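Local coordinates for uncharacterized protein YPL067C (Saccharomyces cerevisiae, PDB 5KCI) that is of unknown function but belongs to the DUF3605 family, binds a zinc ion in the crystal and may be connected with histidine-triad amyloid toxicity, at residues P138-L143 and H193-L198. Residues are numbered along the deposited sequence; the frame is centred on the assembly and turned at random.
Sequences PLLRPL and HGFEPL
The phenyl ring of Phe195 receives Leu140 obliquely at its CE1-CZ side: Leu140 CD1 lies 4.0 Å from Phe195 CE1 and 4.1 Å from Phe195 CZ, and the two side chains cross at about a right angle. In Phe195, CG stands beside the backbone N (chi1 -71°); although the first bond of the side chain does not aim at 138-143, the end of the ring comes nearer to it. The Phe195 side chain also touches Ile190 and Val89, tying the tail to helix 180-193 and strand 87-91, while Leu140 rests on Leu171 and links its own turn to strand 165-172 of the same antiparallel sheet. Just past helix 180-193, Gly194 has positive phi (78°), and the chain runs on as an extended tail. The tail then passes a short 3-10 turn, 138-140, which leads into helix 141-146 and is closed by the bond from Arg141 N to Pro138 O. Leu139 reaches the turning point with CD1, 3.7 Å from Gly194 O and 4.1 Å from His193 CB. Towards solvent, Glu196 brings its carboxylate to the CG-CD edge of the Pro138 ring, with OE1 3.6 Å from both Pro138 CG and Pro138 CD. Polar anchoring comes from neighbours: Gln137 OE1 accepts a hydrogen bond from Glu196 N, and Tyr87 OH bonds to Phe195 O.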
loop_
_atom_site.group_PDB
_atom_site.type_symbol
_atom_site.label_atom_id
_atom_site.label_comp_id
_atom_site.label_asym_id
_atom_site.label_seq_id
_atom_site.Cartn_x
_atom_site.Cartn_y
_atom_site.Cartn_z
ATOM N N PRO A 138 9.286 -13.338 -0.183
ATOM C CA PRO A 138 9.463 -14.334 -1.268
ATOM C C PRO A 138 8.434 -14.205 -2.369
ATOM O O PRO A 138 8.761 -14.440 -3.550
ATOM C CB PRO A 138 9.324 -15.683 -0.545
ATOM C CG PRO A 138 9.500 -15.391 0.897
ATOM C CD PRO A 138 9.023 -13.987 1.108
ATOM N N LEU A 139 7.204 -13.838 -2.027
ATOM C CA LEU A 139 6.155 -13.736 -3.029
ATOM C C LEU A 139 6.417 -12.610 -4.022
ATOM O O LEU A 139 5.795 -12.599 -5.081
ATOM C CB LEU A 139 4.792 -13.551 -2.362
ATOM C CG LEU A 139 4.278 -14.704 -1.488
ATOM C CD1 LEU A 139 3.048 -14.255 -0.732
ATOM C CD2 LEU A 139 3.951 -15.931 -2.314
ATOM N N LEU A 140 7.337 -11.694 -3.732
ATOM C CA LEU A 140 7.690 -10.605 -4.646
ATOM C C LEU A 140 9.032 -10.818 -5.342
ATOM O O LEU A 140 9.478 -9.934 -6.096
ATOM C CB LEU A 140 7.722 -9.266 -3.882
ATOM C CG LEU A 140 6.441 -8.873 -3.126
ATOM C CD1 LEU A 140 6.586 -7.534 -2.485
ATOM C CD2 LEU A 140 5.243 -8.873 -4.092
ATOM N N ARG A 141 9.706 -11.951 -5.096
ATOM C CA ARG A 141 11.097 -12.115 -5.517
ATOM C C ARG A 141 11.331 -11.710 -6.972
ATOM O O ARG A 141 12.200 -10.879 -7.251
ATOM C CB ARG A 141 11.538 -13.566 -5.291
ATOM C CG ARG A 141 12.912 -13.927 -5.843
ATOM C CD ARG A 141 13.098 -15.439 -5.907
ATOM N NE ARG A 141 12.005 -16.105 -6.620
ATOM C CZ ARG A 141 11.939 -16.249 -7.941
ATOM N NH1 ARG A 141 12.902 -15.778 -8.723
ATOM N NH2 ARG A 141 10.900 -16.866 -8.486
ATOM N N PRO A 142 10.652 -12.306 -7.948
ATOM C CA PRO A 142 11.028 -11.982 -9.334
ATOM C C PRO A 142 10.679 -10.555 -9.699
ATOM O O PRO A 142 11.447 -9.917 -10.429
ATOM C CB PRO A 142 10.262 -13.012 -10.158
ATOM C CG PRO A 142 9.135 -13.364 -9.387
ATOM C CD PRO A 142 9.518 -13.240 -7.905
ATOM N N LEU A 143 9.602 -10.006 -9.118
ATOM C CA LEU A 143 9.264 -8.595 -9.325
ATOM C C LEU A 143 10.335 -7.680 -8.765
ATOM O O LEU A 143 10.747 -6.707 -9.413
ATOM C CB LEU A 143 7.930 -8.286 -8.675
ATOM C CG LEU A 143 6.725 -9.049 -9.235
ATOM C CD1 LEU A 143 5.472 -8.753 -8.412
ATOM C CD2 LEU A 143 6.483 -8.715 -10.671
ATOM N N HIS A 193 -2.151 -15.413 1.304
ATOM C CA HIS A 193 -1.064 -15.709 2.231
ATOM C C HIS A 193 -0.678 -14.504 3.086
ATOM O O HIS A 193 -0.288 -14.676 4.244
ATOM C CB HIS A 193 0.166 -16.190 1.463
ATOM C CG HIS A 193 -0.026 -17.499 0.771
ATOM N ND1 HIS A 193 -0.440 -18.636 1.432
ATOM C CD2 HIS A 193 0.151 -17.859 -0.522
ATOM C CE1 HIS A 193 -0.515 -19.637 0.575
ATOM N NE2 HIS A 193 -0.162 -19.192 -0.617
ATOM N N GLY A 194 -0.760 -13.297 2.533
ATOM C CA GLY A 194 -0.229 -12.118 3.180
ATOM C C GLY A 194 1.279 -12.017 3.034
ATOM O O GLY A 194 1.960 -12.915 2.544
ATOM N N PHE A 195 1.814 -10.897 3.498
ATOM C CA PHE A 195 3.253 -10.762 3.552
ATOM C C PHE A 195 3.804 -11.405 4.825
ATOM O O PHE A 195 3.117 -11.518 5.837
ATOM C CB PHE A 195 3.644 -9.296 3.499
ATOM C CG PHE A 195 3.428 -8.649 2.155
ATOM C CD1 PHE A 195 3.602 -9.367 0.971
ATOM C CD2 PHE A 195 3.072 -7.318 2.070
ATOM C CE1 PHE A 195 3.427 -8.747 -0.263
ATOM C CE2 PHE A 195 2.887 -6.705 0.848
ATOM C CZ PHE A 195 3.063 -7.413 -0.319
ATOM N N GLU A 196 5.080 -11.810 4.762
ATOM C CA GLU A 196 5.772 -12.420 5.887
ATOM C C GLU A 196 6.432 -11.352 6.761
ATOM O O GLU A 196 6.937 -10.349 6.244
ATOM C CB GLU A 196 6.843 -13.385 5.396
ATOM C CG GLU A 196 6.310 -14.543 4.578
ATOM C CD GLU A 196 7.395 -15.542 4.221
ATOM O OE1 GLU A 196 8.587 -15.228 4.420
ATOM O OE2 GLU A 196 7.055 -16.642 3.745
ATOM N N PRO A 197 6.452 -11.560 8.072
ATOM C CA PRO A 197 6.980 -10.526 8.974
ATOM C C PRO A 197 8.493 -10.443 8.898
ATOM O O PRO A 197 9.177 -11.341 8.402
ATOM C CB PRO A 197 6.523 -10.989 10.365
ATOM C CG PRO A 197 6.359 -12.456 10.235
ATOM C CD PRO A 197 5.860 -12.682 8.815
ATOM N N LEU A 198 9.014 -9.329 9.403
ATOM C CA LEU A 198 10.441 -9.038 9.387
ATOM C C LEU A 198 10.867 -8.620 10.789
ATOM O O LEU A 198 10.294 -7.688 11.367
ATOM C CB LEU A 198 10.761 -7.936 8.375
ATOM C CG LEU A 198 12.242 -7.556 8.262
ATOM C CD1 LEU A 198 13.093 -8.665 7.729
ATOM C CD2 LEU A 198 12.364 -6.338 7.381
#